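Local coordinates for protein F1 (Vaccinia virus ankara, PDB 4D2M) that probably blocks apoptosis of infected cells by holding the BH3 segment of pro-apoptotic proteins such as Bim in a groove of its Bcl-2-like helical fold, at residues 73-76 and 77-80; 98-101 and 102-105; 86-89 and 90-94. The protein carries 1 engineered substitution. All coordinates share one frame; numbering follows the deposited sequence.

Contact 1 of 3, residues 73-76 and 77-80; sequences DLYR and QLPT
Leu78 hooks back over the last turn of helix 54-77, with its side chain lying against Leu74 and the near part of the Tyr75 ring. Its CB rests 3.5 Å from Tyr75 O. One step out, CG meets the next carbonyl back, 3.4 Å from Leu74 O. There the chain forks: CD2 goes to the Leu74 branch, 4.4 Å from CD1 of Leu74, while CD1 goes to the tyrosine, 4.4 Å from CD1 of Tyr75 and oblique to the ring. The two methyls thus share the apolar residues of the preceding turn between them.

The backbone tightens as the helix runs out. Gln77 N bonds Leu74 O at 3.1 Å and Leu78 N bonds Tyr75 O at 3.1 Å, both steps of three residues, whereas the four-residue bonds here are weak. On the polar side, Arg76 brings NH1 to within 3.5 Å of Asp73 OD1, a salt bridge met at the edge of the guanidinium and in its plane. A water links that OD1 to Gln77 NE2 through two weak bonds.

Beyond Leu78 the chain turns at Pro79, the N-cap of helix 80-99. The second subunit packs on this corner, with its Ile47 against Leu74 and Gln77, and its Tyr64 meeting the Tyr75 ring, so the end of helix 54-77 lies at the subunit interface before helix 80-99 sets off.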
loop_
_atom_site.group_PDB
_atom_site.type_symbol
_atom_site.label_atom_id
_atom_site.label_comp_id
_atom_site.label_asym_id
_atom_site.label_seq_id
_atom_site.Cartn_x
_atom_site.Cartn_y
_atom_site.Cartn_z
ATOM N N ASP A 73 -0.319 -3.502 22.602
ATOM C CA ASP A 73 0.139 -4.885 22.658
ATOM C C ASP A 73 1.570 -5.015 22.160
ATOM O O ASP A 73 2.327 -5.855 22.645
ATOM C CB ASP A 73 -0.777 -5.792 21.839
ATOM C CG ASP A 73 -0.426 -7.260 21.994
ATOM O OD1 ASP A 73 -0.859 -7.874 22.991
ATOM O OD2 ASP A 73 0.285 -7.798 21.120
ATOM N N LEU A 74 1.937 -4.189 21.188
ATOM C CA LEU A 74 3.300 -4.194 20.676
ATOM C C LEU A 74 4.269 -3.796 21.786
ATOM O O LEU A 74 5.285 -4.457 21.998
ATOM C CB LEU A 74 3.433 -3.252 19.478
ATOM C CG LEU A 74 4.823 -3.118 18.851
ATOM C CD1 LEU A 74 5.400 -4.479 18.484
ATOM C CD2 LEU A 74 4.765 -2.219 17.618
ATOM N N TYR A 75 3.939 -2.728 22.506
ATOM C CA TYR A 75 4.789 -2.250 23.593
ATOM C C TYR A 75 4.968 -3.305 24.687
ATOM O O TYR A 75 6.068 -3.471 25.213
ATOM C CB TYR A 75 4.214 -0.969 24.201
ATOM C CG TYR A 75 5.170 -0.268 25.143
ATOM C CD1 TYR A 75 6.106 0.641 24.664
ATOM C CD2 TYR A 75 5.141 -0.519 26.509
ATOM C CE1 TYR A 75 6.986 1.281 25.520
ATOM C CE2 TYR A 75 6.014 0.118 27.370
ATOM C CZ TYR A 75 6.934 1.014 26.870
ATOM O OH TYR A 75 7.804 1.648 27.724
ATOM N N ARG A 76 3.893 -4.014 25.025
ATOM C CA ARG A 76 3.955 -5.051 26.057
ATOM C C ARG A 76 4.973 -6.131 25.703
ATOM O O ARG A 76 5.569 -6.745 26.586
ATOM C CB ARG A 76 2.581 -5.694 26.269
ATOM C CG ARG A 76 1.562 -4.794 26.951
ATOM C CD ARG A 76 0.269 -5.541 27.252
ATOM N NE ARG A 76 -0.891 -4.646 27.267
ATOM C CZ ARG A 76 -1.805 -4.561 26.301
ATOM N NH1 ARG A 76 -1.731 -5.322 25.215
ATOM N NH2 ARG A 76 -2.814 -3.709 26.426
ATOM N N GLN A 77 5.169 -6.350 24.407
ATOM C CA GLN A 77 6.051 -7.405 23.918
ATOM C C GLN A 77 7.504 -6.954 23.818
ATOM O O GLN A 77 8.415 -7.782 23.817
ATOM C CB GLN A 77 5.577 -7.893 22.550
ATOM C CG GLN A 77 4.206 -8.546 22.562
ATOM C CD GLN A 77 3.659 -8.771 21.166
ATOM O OE1 GLN A 77 4.417 -8.939 20.210
ATOM N NE2 GLN A 77 2.338 -8.766 21.040
ATOM N N LEU A 78 7.721 -5.647 23.723
ATOM C CA LEU A 78 9.070 -5.116 23.566
ATOM C C LEU A 78 9.919 -5.384 24.807
ATOM O O LEU A 78 9.436 -5.240 25.931
ATOM C CB LEU A 78 9.031 -3.613 23.282
ATOM C CG LEU A 78 8.412 -3.171 21.952
ATOM C CD1 LEU A 78 8.502 -1.659 21.809
ATOM C CD2 LEU A 78 9.074 -3.860 20.766
ATOM N N PRO A 79 11.189 -5.780 24.609
ATOM C CA PRO A 79 12.075 -5.970 25.759
ATOM C C PRO A 79 12.569 -4.645 26.329
ATOM O O PRO A 79 12.340 -3.592 25.732
ATOM C CB PRO A 79 13.233 -6.780 25.175
ATOM C CG PRO A 79 13.283 -6.372 23.750
ATOM C CD PRO A 79 11.855 -6.134 23.342
ATOM N N THR A 80 13.247 -4.714 27.469
ATOM C CA THR A 80 13.749 -3.534 28.163
ATOM C C THR A 80 14.571 -2.629 27.251
ATOM O O THR A 80 14.428 -1.405 27.282
ATOM C CB THR A 80 14.618 -3.943 29.367
ATOM O OG1 THR A 80 13.879 -4.840 30.206
ATOM C CG2 THR A 80 15.043 -2.724 30.178
HETATM O O HOH W 1 1.711 -9.766 24.030
#

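Contact 2 of 3, residues 98-101 and 102-105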
loop_
_atom_site.group_PDB
_atom_site.type_symbol
_atom_site.label_atom_id
_atom_site.label_comp_id
_atom_site.label_asym_id
_atom_site.label_seq_id
_atom_site.Cartn_x
_atom_site.Cartn_y
_atom_site.Cartn_z
ATOM N N ASN A 98 9.673 20.829 20.177
ATOM C CA ASN A 98 9.229 22.011 20.908
ATOM C C ASN A 98 10.096 23.224 20.592
ATOM O O ASN A 98 9.584 24.298 20.284
ATOM C CB ASN A 98 9.236 21.745 22.414
ATOM C CG ASN A 98 8.254 20.664 22.819
ATOM O OD1 ASN A 98 7.181 20.532 22.231
ATOM N ND2 ASN A 98 8.622 19.879 23.826
ATOM N N ASP A 99 11.410 23.042 20.673
ATOM C CA ASP A 99 12.362 24.121 20.423
ATOM C C ASP A 99 12.232 24.689 19.013
ATOM O O ASP A 99 12.306 25.902 18.819
ATOM C CB ASP A 99 13.792 23.623 20.644
ATOM C CG ASP A 99 14.134 23.457 22.116
ATOM O OD1 ASP A 99 13.222 23.580 22.964
ATOM O OD2 ASP A 99 15.316 23.195 22.423
ATOM N N TYR A 100 12.037 23.805 18.038
ATOM C CA TYR A 100 11.987 24.198 16.633
ATOM C C TYR A 100 10.580 24.053 16.059
ATOM O O TYR A 100 10.407 23.831 14.862
ATOM C CB TYR A 100 12.980 23.362 15.824
ATOM C CG TYR A 100 14.409 23.545 16.275
ATOM C CD1 TYR A 100 15.188 24.576 15.768
ATOM C CD2 TYR A 100 14.976 22.699 17.217
ATOM C CE1 TYR A 100 16.492 24.753 16.180
ATOM C CE2 TYR A 100 16.282 22.868 17.636
ATOM C CZ TYR A 100 17.035 23.898 17.112
ATOM O OH TYR A 100 18.336 24.075 17.523
ATOM N N ASN A 101 9.582 24.194 16.926
ATOM C CA ASN A 101 8.181 24.071 16.536
ATOM C C ASN A 101 7.801 24.990 15.375
ATOM O O ASN A 101 7.106 24.573 14.448
ATOM C CB ASN A 101 7.284 24.354 17.743
ATOM C CG ASN A 101 5.921 24.888 17.348
ATOM O OD1 ASN A 101 5.023 24.129 16.985
ATOM N ND2 ASN A 101 5.761 26.205 17.423
ATOM N N ARG A 102 8.259 26.238 15.426
ATOM C CA ARG A 102 7.999 27.186 14.347
ATOM C C ARG A 102 8.643 26.704 13.050
ATOM O O ARG A 102 8.040 26.796 11.981
ATOM C CB ARG A 102 8.522 28.577 14.704
ATOM C CG ARG A 102 7.821 29.232 15.884
ATOM C CD ARG A 102 6.401 29.656 15.549
ATOM N NE ARG A 102 5.897 30.644 16.505
ATOM C CZ ARG A 102 5.904 31.964 16.315
ATOM N NH1 ARG A 102 6.380 32.491 15.191
ATOM N NH2 ARG A 102 5.424 32.765 17.257
ATOM N N ASP A 103 9.865 26.190 13.155
ATOM C CA ASP A 103 10.595 25.687 11.995
ATOM C C ASP A 103 9.885 24.482 11.381
ATOM O O ASP A 103 9.858 24.322 10.161
ATOM C CB ASP A 103 12.029 25.307 12.380
ATOM C CG ASP A 103 12.764 26.434 13.080
ATOM O OD1 ASP A 103 12.167 27.068 13.974
ATOM O OD2 ASP A 103 13.937 26.690 12.733
ATOM N N MET A 104 9.313 23.639 12.234
ATOM C CA MET A 104 8.607 22.447 11.777
ATOM C C MET A 104 7.336 22.822 11.017
ATOM O O MET A 104 7.031 22.234 9.978
ATOM C CB MET A 104 8.265 21.538 12.961
ATOM C CG MET A 104 9.479 20.953 13.674
ATOM S SD MET A 104 10.450 19.835 12.648
ATOM C CE MET A 104 11.999 19.820 13.547
ATOM N N ASN A 105 6.598 23.797 11.536
ATOM C CA ASN A 105 5.352 24.234 10.908
ATOM C C ASN A 105 5.573 24.774 9.497
ATOM O O ASN A 105 4.883 24.382 8.558
ATOM C CB ASN A 105 4.666 25.307 11.762
ATOM C CG ASN A 105 4.178 24.771 13.097
ATOM O OD1 ASN A 105 4.041 23.562 13.281
ATOM N ND2 ASN A 105 3.902 25.674 14.032
HETATM O O HOH W 2 5.420 21.738 14.790
#
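Tyr100 and Asp103 both turn CG to the side of their own backbone N (chi1 -61° and -53°), and this places the carboxylate beside the ring. Asp103 OD2 comes to the ring edge, near its plane, 3.9 Å from Tyr100 CD1, with the carboxylate plane at right angles to the ring. The edge carries the ring's C-H groups, so the approach is probably mildly favourable. Asp103 CB, meanwhile, packs 3.3 Å from Tyr100 O.

That same carbonyl opens the next helix: Met104 N bonds Tyr100 O at 2.9 Å. Met104 then folds back, bringing its CE to 4.3 Å from Tyr100 CB. One residue on, Asn105 N bonds Asn101 O at 3.1 Å, and the two asparagine amides stand almost perpendicular. A water lies 2.7 Å from Asn105 OD1 and 3.3 Å from Asn101 OD1, placed to bridge them, though it has more acceptors around it than protons to give.

Tyr100 is the junction residue between helices 80-99 and 101-111, leaving the first and serving as N-cap of the second. Its OH bonds an acidic side chain of the bound peptide, and Asp103 packs on an apolar one. This makes the junction part of the BH3-binding groove of the Bcl-2 fold.

Contact 3 of 3, residues 86-89 and 90-94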
loop_
_atom_site.group_PDB
_atom_site.type_symbol
_atom_site.label_atom_id
_atom_site.label_comp_id
_atom_site.label_asym_id
_atom_site.label_seq_id
_atom_site.Cartn_x
_atom_site.Cartn_y
_atom_site.Cartn_z
ATOM N N ILE A 86 13.078 3.833 23.043
ATOM C CA ILE A 86 11.862 4.614 22.853
ATOM C C ILE A 86 11.861 5.832 23.779
ATOM O O ILE A 86 11.515 6.935 23.355
ATOM C CB ILE A 86 10.603 3.749 23.090
ATOM C CG1 ILE A 86 10.433 2.768 21.925
ATOM C CG2 ILE A 86 9.352 4.617 23.218
ATOM C CD1 ILE A 86 9.340 1.723 22.124
ATOM N N ASP A 87 12.257 5.635 25.035
ATOM C CA ASP A 87 12.341 6.740 25.989
ATOM C C ASP A 87 13.327 7.803 25.515
ATOM O O ASP A 87 13.066 8.998 25.629
ATOM C CB ASP A 87 12.761 6.241 27.377
ATOM C CG ASP A 87 11.620 5.602 28.147
ATOM O OD1 ASP A 87 10.446 5.802 27.774
ATOM O OD2 ASP A 87 11.902 4.902 29.143
ATOM N N ILE A 88 14.462 7.359 24.988
ATOM C CA ILE A 88 15.492 8.279 24.521
ATOM C C ILE A 88 14.980 9.102 23.343
ATOM O O ILE A 88 15.155 10.317 23.306
ATOM C CB ILE A 88 16.772 7.520 24.127
ATOM C CG1 ILE A 88 17.420 6.932 25.382
ATOM C CG2 ILE A 88 17.769 8.439 23.421
ATOM C CD1 ILE A 88 18.443 5.858 25.101
ATOM N N ILE A 89 14.334 8.442 22.389
ATOM C CA ILE A 89 13.790 9.140 21.229
ATOM C C ILE A 89 12.681 10.087 21.674
ATOM O O ILE A 89 12.581 11.208 21.178
ATOM C CB ILE A 89 13.262 8.149 20.169
ATOM C CG1 ILE A 89 14.422 7.327 19.613
ATOM C CG2 ILE A 89 12.559 8.875 19.015
ATOM C CD1 ILE A 89 13.998 6.027 19.018
ATOM N N ASN A 90 11.863 9.643 22.624
ATOM C CA ASN A 90 10.808 10.486 23.176
ATOM C C ASN A 90 11.364 11.761 23.800
ATOM O O ASN A 90 10.878 12.856 23.527
ATOM C CB ASN A 90 9.994 9.720 24.219
ATOM C CG ASN A 90 8.795 9.014 23.620
ATOM O OD1 ASN A 90 7.713 9.591 23.508
ATOM N ND2 ASN A 90 8.979 7.758 23.235
ATOM N N ILE A 91 12.386 11.616 24.635
ATOM C CA ILE A 91 12.971 12.755 25.329
ATOM C C ILE A 91 13.604 13.735 24.343
ATOM O O ILE A 91 13.353 14.938 24.400
ATOM C CB ILE A 91 14.033 12.294 26.357
ATOM C CG1 ILE A 91 13.357 11.531 27.498
ATOM C CG2 ILE A 91 14.810 13.487 26.928
ATOM C CD1 ILE A 91 14.319 10.770 28.393
ATOM N N TYR A 92 14.418 13.213 23.434
ATOM C CA TYR A 92 15.226 14.062 22.563
ATOM C C TYR A 92 14.424 14.711 21.432
ATOM O O TYR A 92 14.656 15.873 21.102
ATOM C CB TYR A 92 16.392 13.250 21.990
ATOM C CG TYR A 92 17.522 13.039 22.982
ATOM C CD1 TYR A 92 17.321 12.316 24.151
ATOM C CD2 TYR A 92 18.786 13.566 22.751
ATOM C CE1 TYR A 92 18.345 12.124 25.062
ATOM C CE2 TYR A 92 19.818 13.377 23.657
ATOM C CZ TYR A 92 19.591 12.655 24.809
ATOM O OH TYR A 92 20.611 12.463 25.715
ATOM N N CYS A 93 13.483 13.976 20.844
ATOM C CA CYS A 93 12.703 14.512 19.726
ATOM C C CYS A 93 11.583 15.432 20.198
ATOM O O CYS A 93 11.160 16.323 19.462
ATOM C CB CYS A 93 12.115 13.382 18.881
ATOM S SG CYS A 93 13.345 12.496 17.916
ATOM N N ASP A 94 11.096 15.216 21.415
ATOM C CA ASP A 94 10.097 16.112 21.986
ATOM C C ASP A 94 10.700 17.498 22.165
ATOM O O ASP A 94 10.050 18.506 21.898
ATOM C CB ASP A 94 9.574 15.589 23.326
ATOM C CG ASP A 94 8.548 14.481 23.165
ATOM O OD1 ASP A 94 8.415 13.938 22.045
ATOM O OD2 ASP A 94 7.878 14.149 24.166
#
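Asn90 grips the carbonyl oxygen of Ile86 twice. Its backbone N bonds Ile86 O at 2.8 Å in the ordinary helical way, and its side-chain ND2 reaches the same oxygen at 2.7 Å, with a nearly straight N-H angle of 166°. The two donors arrive from opposite faces of the carbonyl plane, and the oxygen lies close to the plane of the Asn90 amide. To make this return, the side chain gives up a fully staggered first torsion: chi1 is -91°. The price in space is small but visible, since ND2 also sits 3.2 Å from Ile86 CG2, a close fit of methyl against amide.

Round this pair, the same helical spacing organises apolar contacts. Ile88 and Tyr92 run side by side, CG2 of Ile88 lying 4.0 Å from Tyr92 CD1, and that CD1 also presses to 3.1 Å from Ile88 O. One residue on, Ile89 CG2 meets Cys93 SG at 3.9 Å. What sets these neighbours in place is the regular ladder of backbone bonds, Ile91 N to Asp87 O, Tyr92 N to Ile88 O and Cys93 N to Ile89 O.

Further out, helix 135-150 meets Tyr92 and Cys93 through Leu139, while the second subunit lays its Ala61 on Ile86 and Ile89, and its Tyr65 on Asn90 and Cys93. Asp94 OD1 is hydrogen-bonded to Tyr65 OH of that subunit, and Tyr92 packs on an aromatic side chain of the bound peptide.

Chemically, then, the pair of hydrogen bonds to Ile86 O consumes a side-chain N-H of the asparagine within its own helix and fixes the rotation of its amide; the amide can lie beside the subunit interface, where Tyr65 of the second subunit packs on Asn90, with that donor already satisfied.

The three contacts follow one another along the chain, in the order 1, 3, 2. Contact 3, inside helix 80-99, is the most buried, with Ile86, Ile88, Ile89 and Cys93 buried, though Ile91 is exposed; contacts 1 and 2 are surface corners, on opposite sides of the chain's centre, with centres about 30 Å apart. Contact 1 ends helix 54-77 and touches contact 3, where Leu78 CD1 packs 3.5 Å from Ile86 CD1; both also face the second subunit. Contact 2 continues from the far end of helix 80-99 and, like contact 3, reaches the bound peptide. Three-residue bonds mark contact 1; four-residue bonds run through contacts 2 and 3, contact 2 adding a ring edge against a carboxylate, contact 3 a side-chain amide on a backbone carbonyl.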